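Local coordinates for protein N2152 (Neocallimastix frontalis, PDB 5U22) that probably hydrolyses arabinosyl-containing substrates as a family 39 glycoside hydrolase, with a TIM barrel joined to a beta sandwich, at residues N50-K56 with R90-S94; S57-L62 with W303-K307; R288-A294 with K381-S385. All coordinates share one frame; numbering follows the deposited sequence.

In the fold
Contacts 1 and 2 share the short helix 55-58: its first residues, Tyr55 and Lys56, meet residues 90-94, on and after helix 84-91, in contact 1, and its last residues and the 3-10 turn beyond them meet helix 301-310 in contact 2. Contact 3 ties the barrel loop 288-294 to a loop of the beta sandwich. All three are partly buried. Contact 2 pairs an indole face and a leucine with two hydrogen bonds to backbone carbonyls, and none of its touching residues is exposed. Contact 1 has a buried tyrosine beside charged groups, whereas contact 3 depends on bridging waters and a salt-bridge network whose cross-loop link is long. Pro52 packs against Leu58, Leu289 and Leu293, bringing all three together.

Contact 1. Residues N50-K56 with R90-S94; sequences NVPKDYK and RLKES
Tyr55 and Arg90 slide past each other in opposite directions where the start of helix 55-58 meets residues 90-94, on and after helix 84-91. With chi1 at -170°, Tyr55 swings its ring away from its own N and across to 90-94. Its CB lies 3.8 Å from Arg90 NH2, and CD2 sits over one face of that guanidinium. On the Glu93 flank, Tyr55 CD1 is 3.4 Å from Glu93 OE1, with ring and carboxylate almost parallel, 7° apart; CE1 then rests against Glu93 CB. Tyr55 CE2 comes within 3.4 Å of Arg90 O, and at the tip Tyr55 OH forms a 2.7 Å hydrogen bond with Ser94 OG, which lies in the ring plane at its edge. A phenylalanine in place of Tyr55 would probably keep the ring packing but leave Ser94 OG without this hydroxyl partner. Arg90 suits its place through reach and flatness: the chain bends at chi3 (72°), and NH1 and NH2 both donate to Pro52 O, at 3.0 and 2.9 Å respectively, with that oxygen in the guanidinium plane. NH1 also bonds to Ile48 O, so the arginine braces the loop that contains the cis peptide before Pro52. Lys56 NZ forms a salt bridge to Glu93 OE2, modelled at a doubtfully short 2.4 Å. Asp54 is the N-cap of helix 55-58, its side chain capping a backbone N; OD2 also bonds Ser57 OG. The chemistry is thus graded: a hydroxyl pair at the end of a buried ring, an arginine gripping one carbonyl, and, nearer solvent, an ion pair that water would probably weaken.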
loop_
_atom_site.group_PDB
_atom_site.type_symbol
_atom_site.label_atom_id
_atom_site.label_comp_id
_atom_site.label_asym_id
_atom_site.label_seq_id
_atom_site.Cartn_x
_atom_site.Cartn_y
_atom_site.Cartn_z
ATOM N N ASN A 50 -14.680 12.212 -9.546
ATOM C CA ASN A 50 -14.481 12.307 -10.989
ATOM C C ASN A 50 -13.031 12.613 -11.361
ATOM O O ASN A 50 -12.777 13.151 -12.445
ATOM C CB ASN A 50 -15.427 13.362 -11.598
ATOM C CG ASN A 50 -15.691 13.125 -13.083
ATOM O OD1 ASN A 50 -15.760 11.983 -13.534
ATOM N ND2 ASN A 50 -15.833 14.208 -13.845
ATOM N N VAL A 51 -12.079 12.303 -10.484
ATOM C CA VAL A 51 -10.661 12.349 -10.825
ATOM C C VAL A 51 -10.058 11.047 -10.323
ATOM O O VAL A 51 -10.301 10.668 -9.177
ATOM C CB VAL A 51 -9.933 13.559 -10.216
ATOM C CG1 VAL A 51 -8.513 13.663 -10.788
ATOM C CG2 VAL A 51 -10.712 14.864 -10.465
ATOM N N PRO A 52 -9.309 10.330 -11.182
ATOM C CA PRO A 52 -9.099 10.598 -12.608
ATOM C C PRO A 52 -10.416 10.494 -13.353
ATOM O O PRO A 52 -11.284 9.730 -12.943
ATOM C CB PRO A 52 -8.143 9.478 -13.057
ATOM C CG PRO A 52 -7.587 8.885 -11.799
ATOM C CD PRO A 52 -8.650 9.087 -10.755
ATOM N N LYS A 53 -10.571 11.266 -14.424
ATOM C CA LYS A 53 -11.796 11.181 -15.209
ATOM C C LYS A 53 -11.867 9.856 -15.961
ATOM O O LYS A 53 -12.922 9.204 -16.003
ATOM C CB LYS A 53 -11.853 12.372 -16.169
ATOM C CG LYS A 53 -13.208 13.001 -16.380
ATOM C CD LYS A 53 -13.097 14.221 -17.312
ATOM C CE LYS A 53 -12.841 15.506 -16.535
ATOM N NZ LYS A 53 -12.846 16.729 -17.403
ATOM N N ASP A 54 -10.744 9.429 -16.536
ATOM C CA ASP A 54 -10.699 8.258 -17.408
ATOM C C ASP A 54 -10.372 7.039 -16.561
ATOM O O ASP A 54 -9.209 6.666 -16.406
ATOM C CB ASP A 54 -9.665 8.481 -18.508
ATOM C CG ASP A 54 -9.618 7.356 -19.521
ATOM O OD1 ASP A 54 -10.179 6.271 -19.264
ATOM O OD2 ASP A 54 -8.969 7.555 -20.574
ATOM N N TYR A 55 -11.416 6.397 -16.023
ATOM C CA TYR A 55 -11.207 5.215 -15.188
ATOM C C TYR A 55 -10.530 4.099 -15.978
ATOM O O TYR A 55 -9.608 3.453 -15.479
ATOM C CB TYR A 55 -12.535 4.719 -14.603
ATOM C CG TYR A 55 -12.347 3.647 -13.531
ATOM C CD1 TYR A 55 -12.083 2.324 -13.873
ATOM C CD2 TYR A 55 -12.417 3.968 -12.182
ATOM C CE1 TYR A 55 -11.896 1.351 -12.905
ATOM C CE2 TYR A 55 -12.240 3.008 -11.212
ATOM C CZ TYR A 55 -11.976 1.705 -11.576
ATOM O OH TYR A 55 -11.790 0.758 -10.606
ATOM N N LYS A 56 -10.971 3.869 -17.219
ATOM C CA LYS A 56 -10.499 2.705 -17.959
ATOM C C LYS A 56 -9.023 2.797 -18.314
ATOM O O LYS A 56 -8.348 1.761 -18.394
ATOM C CB LYS A 56 -11.329 2.515 -19.230
ATOM C CG LYS A 56 -12.815 2.272 -18.968
ATOM C CD LYS A 56 -13.581 2.005 -20.274
ATOM C CE LYS A 56 -15.073 1.868 -20.021
ATOM N NZ LYS A 56 -15.378 0.689 -19.179
ATOM N N ARG A 90 -17.378 3.625 -8.285
ATOM C CA ARG A 90 -16.412 3.620 -9.378
ATOM C C ARG A 90 -15.609 2.328 -9.384
ATOM O O ARG A 90 -15.349 1.755 -10.448
ATOM C CB ARG A 90 -15.469 4.824 -9.282
ATOM C CG ARG A 90 -16.173 6.176 -9.273
ATOM C CD ARG A 90 -15.193 7.304 -9.593
ATOM N NE ARG A 90 -14.817 7.277 -11.004
ATOM C CZ ARG A 90 -13.869 8.037 -11.548
ATOM N NH1 ARG A 90 -13.180 8.894 -10.800
ATOM N NH2 ARG A 90 -13.609 7.938 -12.845
ATOM N N LEU A 91 -15.227 1.843 -8.199
ATOM C CA LEU A 91 -14.339 0.688 -8.095
ATOM C C LEU A 91 -14.999 -0.620 -8.506
ATOM O O LEU A 91 -14.287 -1.613 -8.702
ATOM C CB LEU A 91 -13.803 0.570 -6.663
ATOM C CG LEU A 91 -12.721 1.597 -6.318
ATOM C CD1 LEU A 91 -12.426 1.599 -4.815
ATOM C CD2 LEU A 91 -11.445 1.318 -7.119
ATOM N N LYS A 92 -16.327 -0.655 -8.638
ATOM C CA LYS A 92 -16.977 -1.867 -9.131
ATOM C C LYS A 92 -16.478 -2.255 -10.510
ATOM O O LYS A 92 -16.580 -3.428 -10.887
ATOM C CB LYS A 92 -18.498 -1.684 -9.158
ATOM C CG LYS A 92 -19.155 -1.689 -7.794
ATOM N N GLU A 93 -15.941 -1.296 -11.268
ATOM C CA GLU A 93 -15.357 -1.599 -12.566
ATOM C C GLU A 93 -14.075 -2.415 -12.437
ATOM O O GLU A 93 -13.657 -3.052 -13.412
ATOM C CB GLU A 93 -15.106 -0.299 -13.331
ATOM C CG GLU A 93 -14.535 -0.497 -14.724
ATOM C CD GLU A 93 -14.817 0.669 -15.659
ATOM O OE1 GLU A 93 -15.189 1.764 -15.175
ATOM O OE2 GLU A 93 -14.666 0.479 -16.885
ATOM N N SER A 94 -13.458 -2.432 -11.250
ATOM C CA SER A 94 -12.342 -3.323 -10.928
ATOM C C SER A 94 -12.820 -4.340 -9.901
ATOM O O SER A 94 -12.697 -4.108 -8.688
ATOM C CB SER A 94 -11.144 -2.538 -10.387
ATOM O OG SER A 94 -10.703 -1.585 -11.324
#

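Contact 2. Residues S57-L62 with W303-K307; sequences SLVAPL and WYFYK
Helix 301-310, which follows the parallel strand 275-278, carries Trp303 and Lys307, whose side chains reach across to Ser57-Leu62, the end of helix 55-58 and the 3-10 turn after it. The indole edge makes a nearly straight bond: Trp303 NE1 donates to Leu58 O at 2.9 Å and 175°, with the oxygen in the ring plane. Trp303 suits the spot because it offers this N-H together with broad apolar faces. Over one face, Leu62 CD2 makes a CH-pi contact, 3.9 Å from the centroid of the five-membered ring of Trp303, while Pro61 CB packs 3.8 Å from Trp303 CZ2. In the TIM barrel, residues 57-62 lead into strand 66-70, so the contact joins the polypeptide ahead of that strand to the helix after strand 275-278. Lys307, extended from its backbone at chi1 171° and then bent at chi2, brings NZ within 3.1 Å of Pro61 O, in the carbonyl plane on a lone pair. The same ammonium forms a salt bridge with Asp311. A water donates to Leu62 O and to Tyr306 O, at 2.7 Å from each, bridging the two backbones beside the leucine.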
loop_
_atom_site.group_PDB
_atom_site.type_symbol
_atom_site.label_atom_id
_atom_site.label_comp_id
_atom_site.label_asym_id
_atom_site.label_seq_id
_atom_site.Cartn_x
_atom_site.Cartn_y
_atom_site.Cartn_z
ATOM N N SER A 57 -8.513 4.006 -18.573
ATOM C CA SER A 57 -7.114 4.153 -18.958
ATOM C C SER A 57 -6.186 4.292 -17.767
ATOM O O SER A 57 -5.039 3.832 -17.833
ATOM C CB SER A 57 -6.909 5.375 -19.858
ATOM O OG SER A 57 -7.663 5.276 -21.047
ATOM N N LEU A 58 -6.655 4.922 -16.691
ATOM C CA LEU A 58 -5.786 5.335 -15.601
ATOM C C LEU A 58 -5.951 4.528 -14.318
ATOM O O LEU A 58 -4.983 4.397 -13.573
ATOM C CB LEU A 58 -6.007 6.827 -15.307
ATOM C CG LEU A 58 -5.745 7.751 -16.507
ATOM C CD1 LEU A 58 -6.017 9.213 -16.146
ATOM C CD2 LEU A 58 -4.328 7.581 -17.025
ATOM N N VAL A 59 -7.129 3.967 -14.045
ATOM C CA VAL A 59 -7.347 3.224 -12.804
ATOM C C VAL A 59 -7.383 1.729 -13.079
ATOM O O VAL A 59 -6.626 0.953 -12.481
ATOM C CB VAL A 59 -8.646 3.678 -12.114
ATOM C CG1 VAL A 59 -8.830 2.944 -10.802
ATOM C CG2 VAL A 59 -8.643 5.194 -11.907
ATOM N N ALA A 60 -8.277 1.321 -13.972
ATOM C CA ALA A 60 -8.432 -0.096 -14.292
ATOM C C ALA A 60 -7.120 -0.821 -14.588
ATOM O O ALA A 60 -6.965 -1.963 -14.119
ATOM C CB ALA A 60 -9.401 -0.250 -15.479
ATOM N N PRO A 61 -6.162 -0.257 -15.333
ATOM C CA PRO A 61 -4.948 -1.027 -15.659
ATOM C C PRO A 61 -4.053 -1.317 -14.478
ATOM O O PRO A 61 -3.138 -2.140 -14.610
ATOM C CB PRO A 61 -4.224 -0.132 -16.668
ATOM C CG PRO A 61 -5.315 0.708 -17.257
ATOM C CD PRO A 61 -6.193 1.012 -16.085
ATOM N N LEU A 62 -4.268 -0.678 -13.340
ATOM C CA LEU A 62 -3.356 -0.831 -12.215
ATOM C C LEU A 62 -3.665 -2.036 -11.341
ATOM O O LEU A 62 -2.852 -2.362 -10.469
ATOM C CB LEU A 62 -3.379 0.431 -11.348
ATOM C CG LEU A 62 -2.788 1.676 -12.001
ATOM C CD1 LEU A 62 -2.807 2.829 -11.024
ATOM C CD2 LEU A 62 -1.367 1.373 -12.481
ATOM N N TRP A 303 3.087 5.721 -12.172
ATOM C CA TRP A 303 2.011 4.942 -12.775
ATOM C C TRP A 303 2.575 3.713 -13.467
ATOM O O TRP A 303 2.086 2.594 -13.285
ATOM C CB TRP A 303 1.227 5.799 -13.765
ATOM C CG TRP A 303 -0.045 5.152 -14.198
ATOM C CD1 TRP A 303 -1.285 5.344 -13.656
ATOM C CD2 TRP A 303 -0.214 4.207 -15.268
ATOM N NE1 TRP A 303 -2.210 4.575 -14.320
ATOM C CE2 TRP A 303 -1.578 3.870 -15.313
ATOM C CE3 TRP A 303 0.658 3.617 -16.193
ATOM C CZ2 TRP A 303 -2.097 2.956 -16.245
ATOM C CZ3 TRP A 303 0.140 2.708 -17.119
ATOM C CH2 TRP A 303 -1.226 2.391 -17.136
ATOM N N TYR A 304 3.641 3.901 -14.241
ATOM C CA TYR A 304 4.208 2.787 -14.988
ATOM C C TYR A 304 4.840 1.749 -14.063
ATOM O O TYR A 304 4.745 0.543 -14.330
ATOM C CB TYR A 304 5.216 3.312 -16.004
ATOM C CG TYR A 304 4.551 4.058 -17.139
ATOM C CD1 TYR A 304 4.437 5.445 -17.117
ATOM C CD2 TYR A 304 4.021 3.365 -18.226
ATOM C CE1 TYR A 304 3.813 6.129 -18.165
ATOM C CE2 TYR A 304 3.400 4.044 -19.276
ATOM C CZ TYR A 304 3.309 5.420 -19.236
ATOM O OH TYR A 304 2.686 6.074 -20.280
ATOM N N PHE A 305 5.474 2.189 -12.965
ATOM C CA PHE A 305 6.019 1.221 -12.016
ATOM C C PHE A 305 4.903 0.409 -11.366
ATOM O O PHE A 305 4.996 -0.823 -11.277
ATOM C CB PHE A 305 6.893 1.905 -10.947
ATOM C CG PHE A 305 7.742 0.934 -10.159
ATOM C CD1 PHE A 305 8.877 0.362 -10.728
ATOM C CD2 PHE A 305 7.397 0.571 -8.865
ATOM C CE1 PHE A 305 9.648 -0.545 -10.022
ATOM C CE2 PHE A 305 8.171 -0.332 -8.144
ATOM C CZ PHE A 305 9.292 -0.898 -8.730
ATOM N N TYR A 306 3.821 1.072 -10.943
ATOM C CA TYR A 306 2.717 0.340 -10.336
ATOM C C TYR A 306 1.964 -0.509 -11.356
ATOM O O TYR A 306 1.337 -1.501 -10.977
ATOM C CB TYR A 306 1.789 1.319 -9.604
ATOM C CG TYR A 306 2.309 1.638 -8.211
ATOM C CD1 TYR A 306 3.373 2.518 -8.021
ATOM C CD2 TYR A 306 1.758 1.027 -7.094
ATOM C CE1 TYR A 306 3.852 2.790 -6.740
ATOM C CE2 TYR A 306 2.223 1.295 -5.819
ATOM C CZ TYR A 306 3.268 2.170 -5.645
ATOM O OH TYR A 306 3.699 2.422 -4.361
ATOM N N LYS A 307 2.026 -0.155 -12.642
ATOM C CA LYS A 307 1.448 -1.022 -13.665
ATOM C C LYS A 307 2.220 -2.334 -13.757
ATOM O O LYS A 307 1.618 -3.416 -13.830
ATOM C CB LYS A 307 1.428 -0.289 -15.009
ATOM C CG LYS A 307 1.040 -1.164 -16.209
ATOM C CD LYS A 307 -0.441 -1.471 -16.242
ATOM C CE LYS A 307 -0.812 -2.284 -17.500
ATOM N NZ LYS A 307 -1.997 -3.135 -17.262
HETATM O O HOH W 1 -0.648 -1.471 -9.100
#

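Contact 3. Residues R288-A294 with K381-S385; sequences RLGSLLA and KDTPS
The guanidinium of Arg288 meets the carboxylate of Asp382 at its edge: OD1 lies in the guanidinium plane, yet the two flat groups stand 88° apart. The distance from Arg288 NH1 to Asp382 OD1, 3.8 Å, makes this a long salt bridge. It belongs to a salt-bridge network of Arg288, Lys381 and Asp382 that spans the two domains, from the barrel loop between strand 275-278 and helix 301-310 to the sandwich loop joining the paired antiparallel strands 368-376 and 389-397. Arg288 is well suited because its several N-H groups serve different partners: NE pairs with Asp296, while NH1 donates to a water 2.9 Å away. That water also sits near Leu293 O and Asp382 OD1, close enough to donate to either, though perhaps not to both at once. Lys381 holds the aspartate from its own side. With its CG between the backbone N and the carbonyl carbon (chi1 78°), and the chain bent at chi4, Lys381 NZ comes back to within 2.9 Å of Asp382 OD1, on the syn side of the carboxylate. Two positive groups thus flank one carboxylate, which would probably stabilise its negative charge. Lys381 also makes a cation-pi contact with Phe282. No direct hydrogen bond crosses between the loops, and water does the work instead. One water donates to both Ser291 O and Lys381 O; another accepts from Lys381 NZ and donates to Ser291 OG, a hydroxyl that also bonds Glu255. Ala294 suits its spot because the chains come so close there. Ala294 CB lies 3.4 Å from Thr383 O, and Ala294 CA points a C-H at Lys381 O, 3.3 Å away and nearly straight at 164°.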
loop_
_atom_site.group_PDB
_atom_site.type_symbol
_atom_site.label_atom_id
_atom_site.label_comp_id
_atom_site.label_asym_id
_atom_site.label_seq_id
_atom_site.Cartn_x
_atom_site.Cartn_y
_atom_site.Cartn_z
ATOM N N ARG A 288 -5.024 11.578 -7.707
ATOM C CA ARG A 288 -3.893 11.250 -8.568
ATOM C C ARG A 288 -3.255 9.914 -8.208
ATOM O O ARG A 288 -2.080 9.687 -8.518
ATOM C CB ARG A 288 -2.867 12.383 -8.539
ATOM C CG ARG A 288 -3.419 13.619 -9.206
ATOM C CD ARG A 288 -2.362 14.678 -9.436
ATOM N NE ARG A 288 -2.950 15.870 -10.049
ATOM C CZ ARG A 288 -2.274 16.997 -10.235
ATOM N NH1 ARG A 288 -1.005 17.061 -9.862
ATOM N NH2 ARG A 288 -2.861 18.051 -10.792
ATOM N N LEU A 289 -4.015 9.031 -7.556
ATOM C CA LEU A 289 -3.656 7.635 -7.358
ATOM C C LEU A 289 -2.413 7.464 -6.490
ATOM O O LEU A 289 -1.797 6.397 -6.496
ATOM C CB LEU A 289 -3.487 6.935 -8.720
ATOM C CG LEU A 289 -4.810 6.897 -9.498
ATOM C CD1 LEU A 289 -4.630 6.447 -10.953
ATOM C CD2 LEU A 289 -5.792 5.987 -8.787
ATOM N N GLY A 290 -2.068 8.485 -5.700
ATOM C CA GLY A 290 -0.883 8.459 -4.864
ATOM C C GLY A 290 0.299 9.095 -5.569
ATOM O O GLY A 290 1.419 8.578 -5.517
ATOM N N SER A 291 0.047 10.230 -6.225
ATOM C CA SER A 291 1.033 10.906 -7.068
ATOM C C SER A 291 1.578 9.975 -8.143
ATOM O O SER A 291 2.711 10.122 -8.599
ATOM C CB SER A 291 2.171 11.507 -6.233
ATOM O OG SER A 291 1.677 12.547 -5.399
ATOM N N LEU A 292 0.779 8.993 -8.552
ATOM C CA LEU A 292 1.148 8.201 -9.715
ATOM C C LEU A 292 0.856 8.937 -11.006
ATOM O O LEU A 292 1.467 8.625 -12.038
ATOM C CB LEU A 292 0.417 6.854 -9.722
ATOM C CG LEU A 292 1.025 5.703 -8.912
ATOM C CD1 LEU A 292 1.685 6.173 -7.643
ATOM C CD2 LEU A 292 -0.008 4.603 -8.633
ATOM N N LEU A 293 -0.070 9.891 -10.965
ATOM C CA LEU A 293 -0.352 10.768 -12.087
ATOM C C LEU A 293 0.374 12.090 -11.886
ATOM O O LEU A 293 0.437 12.621 -10.768
ATOM C CB LEU A 293 -1.855 11.025 -12.225
ATOM C CG LEU A 293 -2.751 9.798 -12.367
ATOM C CD1 LEU A 293 -4.213 10.227 -12.531
ATOM C CD2 LEU A 293 -2.305 8.953 -13.553
ATOM N N ALA A 294 0.941 12.604 -12.977
ATOM C CA ALA A 294 1.674 13.857 -12.952
ATOM C C ALA A 294 0.738 15.051 -12.940
ATOM O O ALA A 294 1.128 16.138 -12.492
ATOM C CB ALA A 294 2.601 13.930 -14.170
ATOM N N LYS A 381 7.248 14.205 -9.166
ATOM C CA LYS A 381 5.885 13.691 -9.125
ATOM C C LYS A 381 4.974 14.373 -10.142
ATOM O O LYS A 381 3.950 13.791 -10.527
ATOM C CB LYS A 381 5.315 13.865 -7.715
ATOM C CG LYS A 381 4.873 15.297 -7.430
ATOM C CD LYS A 381 4.440 15.518 -5.989
ATOM C CE LYS A 381 3.775 16.888 -5.796
ATOM N NZ LYS A 381 2.451 17.027 -6.486
ATOM N N ASP A 382 5.317 15.590 -10.583
ATOM C CA ASP A 382 4.482 16.371 -11.493
ATOM C C ASP A 382 5.006 16.367 -12.925
ATOM O O ASP A 382 4.490 17.113 -13.767
ATOM C CB ASP A 382 4.351 17.817 -10.985
ATOM C CG ASP A 382 3.601 17.905 -9.658
ATOM O OD1 ASP A 382 2.799 16.990 -9.357
ATOM O OD2 ASP A 382 3.811 18.871 -8.902
ATOM N N THR A 383 6.016 15.549 -13.219
ATOM C CA THR A 383 6.571 15.446 -14.561
ATOM C C THR A 383 5.848 14.343 -15.323
ATOM O O THR A 383 5.874 13.187 -14.881
ATOM C CB THR A 383 8.061 15.138 -14.502
ATOM O OG1 THR A 383 8.736 16.186 -13.797
ATOM C CG2 THR A 383 8.652 15.013 -15.908
ATOM N N PRO A 384 5.188 14.637 -16.441
ATOM C CA PRO A 384 4.544 13.562 -17.202
ATOM C C PRO A 384 5.572 12.572 -17.732
ATOM O O PRO A 384 6.723 12.924 -18.010
ATOM C CB PRO A 384 3.832 14.306 -18.340
ATOM C CG PRO A 384 3.638 15.685 -17.804
ATOM C CD PRO A 384 4.867 15.962 -16.989
ATOM N N SER A 385 5.145 11.316 -17.859
ATOM C CA SER A 385 5.990 10.234 -18.345
ATOM C C SER A 385 5.358 9.561 -19.555
ATOM O O SER A 385 4.145 9.315 -19.583
ATOM C CB SER A 385 6.226 9.191 -17.259
ATOM O OG SER A 385 7.025 8.129 -17.745
HETATM O O HOH W 2 0.911 14.926 -9.397
HETATM O O HOH W 3 3.883 11.101 -10.844
HETATM O O HOH W 4 0.614 14.770 -6.591
#